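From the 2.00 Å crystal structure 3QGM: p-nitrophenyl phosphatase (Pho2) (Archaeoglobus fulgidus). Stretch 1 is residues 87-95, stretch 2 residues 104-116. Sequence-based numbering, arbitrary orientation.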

ATOM      1  N   GLU A  87     -23.747 -15.506  -0.198  1.00 33.89           N
ATOM      2  CA  GLU A  87     -24.272 -14.231  -0.599  1.00 34.58           C
ATOM      3  C   GLU A  87     -24.758 -14.237  -2.045  1.00 33.86           C
ATOM      4  O   GLU A  87     -25.750 -13.614  -2.365  1.00 32.91           O
ATOM      5  CB  GLU A  87     -23.152 -13.177  -0.475  1.00 34.29           C
ATOM      6  CG  GLU A  87     -23.538 -12.025   0.308  1.00 36.84           C
ATOM      7  CD  GLU A  87     -22.428 -11.008   0.437  1.00 38.43           C
ATOM      8  OE1 GLU A  87     -21.728 -10.700  -0.548  1.00 35.68           O
ATOM      9  OE2 GLU A  87     -22.308 -10.500   1.551  1.00 40.48           O
ATOM     10  N   LYS A  88     -23.993 -14.875  -2.925  1.00 32.86           N
ATOM     11  CA  LYS A  88     -24.277 -14.842  -4.344  1.00 33.10           C
ATOM     12  C   LYS A  88     -23.768 -16.077  -5.042  1.00 32.74           C
ATOM     13  O   LYS A  88     -22.617 -16.136  -5.490  1.00 32.66           O
ATOM     14  CB  LYS A  88     -23.757 -13.573  -5.024  1.00 32.92           C
ATOM     15  CG  LYS A  88     -24.148 -13.543  -6.485  1.00 37.24           C
ATOM     16  CD  LYS A  88     -24.512 -12.190  -7.053  1.00 41.88           C
ATOM     17  CE  LYS A  88     -24.837 -12.384  -8.543  1.00 45.98           C
ATOM     18  NZ  LYS A  88     -24.960 -11.092  -9.298  1.00 49.16           N
ATOM     19  N   PRO A  89     -24.635 -17.095  -5.118  1.00 32.77           N
ATOM     20  CA  PRO A  89     -24.258 -18.339  -5.750  1.00 32.57           C
ATOM     21  C   PRO A  89     -23.684 -18.109  -7.123  1.00 32.62           C
ATOM     22  O   PRO A  89     -24.219 -17.318  -7.891  1.00 32.43           O
ATOM     23  CB  PRO A  89     -25.571 -19.109  -5.817  1.00 33.80           C
ATOM     24  CG  PRO A  89     -26.336 -18.591  -4.580  1.00 33.47           C
ATOM     25  CD  PRO A  89     -26.022 -17.122  -4.585  1.00 32.92           C
ATOM     26  N   ASN A  90     -22.565 -18.785  -7.397  1.00 32.23           N
ATOM     27  CA  ASN A  90     -21.842 -18.671  -8.662  1.00 31.97           C
ATOM     28  C   ASN A  90     -21.426 -17.265  -8.986  1.00 31.36           C
ATOM     29  O   ASN A  90     -21.337 -16.920 -10.148  1.00 32.42           O
ATOM     30  CB  ASN A  90     -22.661 -19.241  -9.826  1.00 33.00           C
ATOM     31  CG  ASN A  90     -23.335 -20.543  -9.468  1.00 35.46           C
ATOM     32  OD1 ASN A  90     -24.554 -20.664  -9.599  1.00 41.63           O
ATOM     33  ND2 ASN A  90     -22.552 -21.531  -8.995  1.00 33.87           N
ATOM     34  N   ALA A  91     -21.142 -16.455  -7.988  1.00 29.94           N
ATOM     35  CA  ALA A  91     -20.677 -15.086  -8.264  1.00 30.54           C
ATOM     36  C   ALA A  91     -19.379 -15.103  -9.088  1.00 29.41           C
ATOM     37  O   ALA A  91     -18.572 -16.040  -8.971  1.00 29.89           O
ATOM     38  CB  ALA A  91     -20.498 -14.287  -6.968  1.00 29.11           C
ATOM     39  N   LYS A  92     -19.226 -14.084  -9.927  1.00 29.28           N
ATOM     40  CA  LYS A  92     -18.031 -13.876 -10.742  1.00 30.31           C
ATOM     41  C   LYS A  92     -17.046 -13.052  -9.886  1.00 29.09           C
ATOM     42  O   LYS A  92     -17.376 -11.966  -9.402  1.00 29.89           O
ATOM     43  CB  LYS A  92     -18.345 -13.107 -12.039  1.00 31.22           C
ATOM     44  CG  LYS A  92     -19.275 -13.785 -13.060  1.00 33.82           C
ATOM     45  CD  LYS A  92     -19.406 -12.820 -14.294  1.00 37.72           C
ATOM     46  CE  LYS A  92     -20.396 -13.292 -15.314  1.00 40.67           C
ATOM     47  NZ  LYS A  92     -21.565 -13.820 -14.597  1.00 44.10           N
ATOM     48  N   VAL A  93     -15.864 -13.607  -9.683  1.00 27.42           N
ATOM     49  CA  VAL A  93     -14.866 -13.079  -8.796  1.00 26.64           C
ATOM     50  C   VAL A  93     -13.523 -12.877  -9.515  1.00 26.83           C
ATOM     51  O   VAL A  93     -13.150 -13.647 -10.425  1.00 27.38           O
ATOM     52  CB  VAL A  93     -14.666 -14.003  -7.548  1.00 26.99           C
ATOM     53  CG1 VAL A  93     -15.979 -14.282  -6.851  1.00 27.12           C
ATOM     54  CG2 VAL A  93     -14.007 -15.335  -7.915  1.00 27.34           C
ATOM     55  N   PHE A  94     -12.821 -11.823  -9.101  1.00 25.90           N
ATOM     56  CA  PHE A  94     -11.422 -11.568  -9.446  1.00 25.13           C
ATOM     57  C   PHE A  94     -10.668 -11.490  -8.124  1.00 24.52           C
ATOM     58  O   PHE A  94     -11.122 -10.839  -7.160  1.00 24.22           O
ATOM     59  CB  PHE A  94     -11.270 -10.285 -10.244  1.00 26.56           C
ATOM     60  CG  PHE A  94      -9.844  -9.830 -10.367  1.00 27.18           C
ATOM     61  CD1 PHE A  94      -9.018 -10.375 -11.318  1.00 30.92           C
ATOM     62  CD2 PHE A  94      -9.323  -8.931  -9.474  1.00 25.97           C
ATOM     63  CE1 PHE A  94      -7.705  -9.988 -11.416  1.00 30.47           C
ATOM     64  CE2 PHE A  94      -8.007  -8.551  -9.539  1.00 29.08           C
ATOM     65  CZ  PHE A  94      -7.186  -9.092 -10.526  1.00 30.10           C
ATOM     66  N   THR A  95      -9.570 -12.219  -8.054  1.00 24.64           N
ATOM     67  CA  THR A  95      -8.735 -12.263  -6.861  1.00 25.21           C
ATOM     68  C   THR A  95      -7.264 -11.883  -7.116  1.00 24.89           C
ATOM     69  O   THR A  95      -6.735 -12.131  -8.200  1.00 25.75           O
ATOM     70  CB  THR A  95      -8.806 -13.618  -6.208  1.00 24.06           C
ATOM     71  OG1 THR A  95      -8.124 -13.558  -4.971  1.00 22.96           O
ATOM     72  CG2 THR A  95      -8.156 -14.720  -7.146  1.00 24.12           C
ATOM     73  N   GLU A 104     -10.219 -22.528  -3.332  1.00 26.08           N
ATOM     74  CA  GLU A 104     -11.383 -22.508  -2.448  1.00 25.58           C
ATOM     75  C   GLU A 104     -12.490 -21.716  -3.106  1.00 25.34           C
ATOM     76  O   GLU A 104     -13.662 -22.042  -3.005  1.00 24.95           O
ATOM     77  CB  GLU A 104     -11.043 -21.922  -1.069  1.00 25.88           C
ATOM     78  CG  GLU A 104     -10.111 -22.809  -0.222  1.00 24.56           C
ATOM     79  CD  GLU A 104     -10.788 -24.128   0.266  1.00 28.95           C
ATOM     80  OE1 GLU A 104     -12.020 -24.248   0.144  1.00 28.36           O
ATOM     81  OE2 GLU A 104     -10.102 -25.022   0.806  1.00 28.37           O
ATOM     82  N   LEU A 105     -12.125 -20.678  -3.834  1.00 25.08           N
ATOM     83  CA  LEU A 105     -13.121 -19.951  -4.603  1.00 24.81           C
ATOM     84  C   LEU A 105     -13.841 -20.862  -5.605  1.00 25.12           C
ATOM     85  O   LEU A 105     -15.050 -20.827  -5.701  1.00 24.89           O
ATOM     86  CB  LEU A 105     -12.507 -18.757  -5.299  1.00 23.18           C
ATOM     87  CG  LEU A 105     -12.084 -17.569  -4.426  1.00 23.41           C
ATOM     88  CD1 LEU A 105     -11.266 -16.693  -5.298  1.00 22.83           C
ATOM     89  CD2 LEU A 105     -13.291 -16.762  -3.781  1.00 21.81           C
ATOM     90  N   ARG A 106     -13.087 -21.646  -6.373  1.00 25.78           N
ATOM     91  CA  ARG A 106     -13.672 -22.596  -7.327  1.00 27.59           C
ATOM     92  C   ARG A 106     -14.429 -23.690  -6.620  1.00 27.67           C
ATOM     93  O   ARG A 106     -15.537 -24.040  -7.020  1.00 27.31           O
ATOM     94  CB  ARG A 106     -12.626 -23.220  -8.251  1.00 27.83           C
ATOM     95  CG  ARG A 106     -12.254 -22.327  -9.396  1.00 32.91           C
ATOM     96  CD  ARG A 106     -12.134 -23.070 -10.784  1.00 35.92           C
ATOM     97  NE  ARG A 106     -11.767 -22.131 -11.862  1.00 33.22           N
ATOM     98  CZ  ARG A 106     -10.553 -21.643 -11.972  1.00 32.87           C
ATOM     99  NH1 ARG A 106      -9.646 -21.999 -11.089  1.00 32.37           N
ATOM    100  NH2 ARG A 106     -10.234 -20.812 -12.950  1.00 32.98           N
ATOM    101  N   LEU A 107     -13.874 -24.176  -5.526  1.00 27.71           N
ATOM    102  CA  LEU A 107     -14.559 -25.227  -4.761  1.00 29.18           C
ATOM    103  C   LEU A 107     -15.905 -24.786  -4.202  1.00 29.75           C
ATOM    104  O   LEU A 107     -16.792 -25.593  -4.043  1.00 29.54           O
ATOM    105  CB  LEU A 107     -13.699 -25.762  -3.615  1.00 27.93           C
ATOM    106  CG  LEU A 107     -12.502 -26.635  -3.948  1.00 28.91           C
ATOM    107  CD1 LEU A 107     -11.622 -26.768  -2.714  1.00 25.75           C
ATOM    108  CD2 LEU A 107     -12.924 -28.043  -4.429  1.00 30.48           C
ATOM    109  N   ALA A 108     -16.064 -23.497  -3.922  1.00 30.88           N
ATOM    110  CA  ALA A 108     -17.357 -22.976  -3.471  1.00 30.65           C
ATOM    111  C   ALA A 108     -18.315 -22.673  -4.614  1.00 31.27           C
ATOM    112  O   ALA A 108     -19.384 -22.107  -4.381  1.00 29.64           O
ATOM    113  CB  ALA A 108     -17.167 -21.751  -2.585  1.00 30.15           C
ATOM    114  N   GLY A 109     -17.960 -23.046  -5.849  1.00 31.51           N
ATOM    115  CA  GLY A 109     -18.880 -22.821  -6.996  1.00 31.58           C
ATOM    116  C   GLY A 109     -18.749 -21.436  -7.644  1.00 31.66           C
ATOM    117  O   GLY A 109     -19.526 -21.098  -8.523  1.00 30.61           O
ATOM    118  N   LEU A 110     -17.772 -20.628  -7.212  1.00 30.05           N
ATOM    119  CA  LEU A 110     -17.594 -19.295  -7.802  1.00 30.26           C
ATOM    120  C   LEU A 110     -16.897 -19.365  -9.167  1.00 30.63           C
ATOM    121  O   LEU A 110     -16.211 -20.322  -9.477  1.00 32.21           O
ATOM    122  CB  LEU A 110     -16.844 -18.358  -6.859  1.00 28.06           C
ATOM    123  CG  LEU A 110     -17.500 -18.235  -5.464  1.00 28.58           C
ATOM    124  CD1 LEU A 110     -16.617 -17.523  -4.404  1.00 27.22           C
ATOM    125  CD2 LEU A 110     -18.944 -17.637  -5.557  1.00 27.72           C
ATOM    126  N   GLU A 111     -17.071 -18.332  -9.973  1.00 31.56           N
ATOM    127  CA  GLU A 111     -16.492 -18.280 -11.307  1.00 32.47           C
ATOM    128  C   GLU A 111     -15.389 -17.231 -11.353  1.00 31.92           C
ATOM    129  O   GLU A 111     -15.657 -16.050 -11.098  1.00 31.51           O
ATOM    130  CB  GLU A 111     -17.586 -17.909 -12.314  1.00 32.89           C
ATOM    131  CG  GLU A 111     -17.115 -17.825 -13.768  1.00 36.38           C
ATOM    132  CD  GLU A 111     -18.211 -17.413 -14.769  1.00 39.58           C
ATOM    133  OE1 GLU A 111     -19.390 -17.278 -14.383  1.00 44.50           O
ATOM    134  OE2 GLU A 111     -17.878 -17.194 -15.953  1.00 41.98           O
ATOM    135  N   ILE A 112     -14.176 -17.651 -11.714  1.00 31.76           N
ATOM    136  CA  ILE A 112     -13.027 -16.776 -11.765  1.00 30.71           C
ATOM    137  C   ILE A 112     -12.980 -16.030 -13.084  1.00 32.28           C
ATOM    138  O   ILE A 112     -12.873 -16.641 -14.153  1.00 32.42           O
ATOM    139  CB  ILE A 112     -11.703 -17.516 -11.560  1.00 32.02           C
ATOM    140  CG1 ILE A 112     -11.746 -18.437 -10.327  1.00 32.46           C
ATOM    141  CG2 ILE A 112     -10.515 -16.508 -11.408  1.00 31.21           C
ATOM    142  CD1 ILE A 112     -11.947 -17.702  -9.036  1.00 33.35           C
ATOM    143  N   VAL A 113     -13.064 -14.699 -13.036  1.00 31.27           N
ATOM    144  CA  VAL A 113     -13.098 -13.923 -14.259  1.00 32.05           C
ATOM    145  C   VAL A 113     -12.070 -12.787 -14.243  1.00 32.76           C
ATOM    146  O   VAL A 113     -11.349 -12.561 -13.248  1.00 31.46           O
ATOM    147  CB  VAL A 113     -14.532 -13.373 -14.492  1.00 32.51           C
ATOM    148  CG1 VAL A 113     -15.520 -14.560 -14.629  1.00 32.90           C
ATOM    149  CG2 VAL A 113     -14.958 -12.440 -13.337  1.00 31.41           C
ATOM    150  N   ASP A 114     -12.024 -12.052 -15.344  1.00 34.71           N
ATOM    151  CA  ASP A 114     -11.126 -10.909 -15.457  1.00 35.59           C
ATOM    152  C   ASP A 114     -11.630  -9.815 -14.540  1.00 35.28           C
ATOM    153  O   ASP A 114     -12.796  -9.797 -14.165  1.00 33.87           O
ATOM    154  CB  ASP A 114     -11.086 -10.399 -16.899  1.00 36.62           C
ATOM    155  CG  ASP A 114     -10.617 -11.441 -17.872  1.00 41.05           C
ATOM    156  OD1 ASP A 114      -9.986 -12.429 -17.437  1.00 47.37           O
ATOM    157  OD2 ASP A 114     -10.871 -11.283 -19.079  1.00 44.59           O
ATOM    158  N   TYR A 115     -10.732  -8.898 -14.180  1.00 36.25           N
ATOM    159  CA  TYR A 115     -11.023  -7.842 -13.221  1.00 34.96           C
ATOM    160  C   TYR A 115     -12.182  -6.950 -13.656  1.00 35.26           C
ATOM    161  O   TYR A 115     -12.940  -6.492 -12.818  1.00 34.48           O
ATOM    162  CB  TYR A 115      -9.768  -6.979 -12.954  1.00 35.46           C
ATOM    163  CG  TYR A 115      -9.363  -6.050 -14.095  1.00 35.98           C
ATOM    164  CD1 TYR A 115      -8.480  -6.463 -15.105  1.00 39.75           C
ATOM    165  CD2 TYR A 115      -9.891  -4.780 -14.190  1.00 36.49           C
ATOM    166  CE1 TYR A 115      -8.116  -5.585 -16.159  1.00 38.45           C
ATOM    167  CE2 TYR A 115      -9.545  -3.929 -15.233  1.00 37.40           C
ATOM    168  CZ  TYR A 115      -8.659  -4.329 -16.197  1.00 36.28           C
ATOM    169  OH  TYR A 115      -8.363  -3.452 -17.200  1.00 38.16           O
ATOM    170  N   ASP A 116     -12.358  -6.758 -14.962  1.00 35.41           N
ATOM    171  CA  ASP A 116     -13.418  -5.913 -15.506  1.00 36.07           C
ATOM    172  C   ASP A 116     -14.755  -6.620 -15.649  1.00 36.80           C
ATOM    173  O   ASP A 116     -15.731  -5.995 -16.001  1.00 36.64           O
ATOM    174  CB  ASP A 116     -12.989  -5.285 -16.868  1.00 37.28           C
ATOM    175  CG  ASP A 116     -12.505  -6.350 -17.908  1.00 39.20           C
ATOM    176  OD1 ASP A 116     -12.515  -7.549 -17.576  1.00 44.09           O
ATOM    177  OD2 ASP A 116     -12.106  -5.987 -19.042  1.00 41.69           O
TER
HETATM  178  O   HOH W   1     -21.691 -20.725  -5.472  1.00 31.21           O

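The two stretches pair as parallel strands, Lys 92 beside Glu 111 and Val 93 beside Ile 112. Three backbone hydrogen bonds form the ladder: Glu 111 N to Ala 91 O (2.9 Å), Val 93 N to Glu 111 O (2.8 Å) and Val 113 N to Val 93 O (2.8 Å), all nearly straight.

Ahead of the ladder, a type II turn from Lys 88 to Ala 91 brings Asn 90 beside Gly 109, in the loop that follows the helix. With chi1 at m, its amide ND2 donates to Gly 109 O over 3.1 Å, although the CA-to-CB bond points away overall. A water links the backbones here, donating to Ala 108 O and accepting from Asn 90 N, each at 2.9 Å. Gly 109 has phi/psi of 87/6°, where a CB would be jammed against the preceding carbonyl oxygen.

Val 93 is the most extensively covered residue, and its two methyls diverge: CG1 lies 4.1 Å from Leu 110 CD1, while CG2 meets Ile 112 CD1 at 3.3 Å and Leu 105 CD1 at 4.0 Å. The m, m rotamer of Ile 112 brings its CD1 back to this close contact. Both leucines adopt the m, t rotamer; Leu 110 also sets CD2 4.0 Å from Ala 91 CB, where the small side chain is buried.

On the opposite face of the sheet, Lys 92 and Glu 111 run alongside each other. Glu 111 is extended (t, t), and Lys 92 is m, t, t before turning to p at chi4, leaving NZ 4.1 Å from Glu 111 OE1, beyond a salt bridge.

Phe 94, chi1 t, offers a ring face to Tyr 115, whose CB sits 3.8 Å from the ring centroid, almost on its normal, while Val 113 O approaches the ring edge, 3.7 Å from Phe 94 CD1.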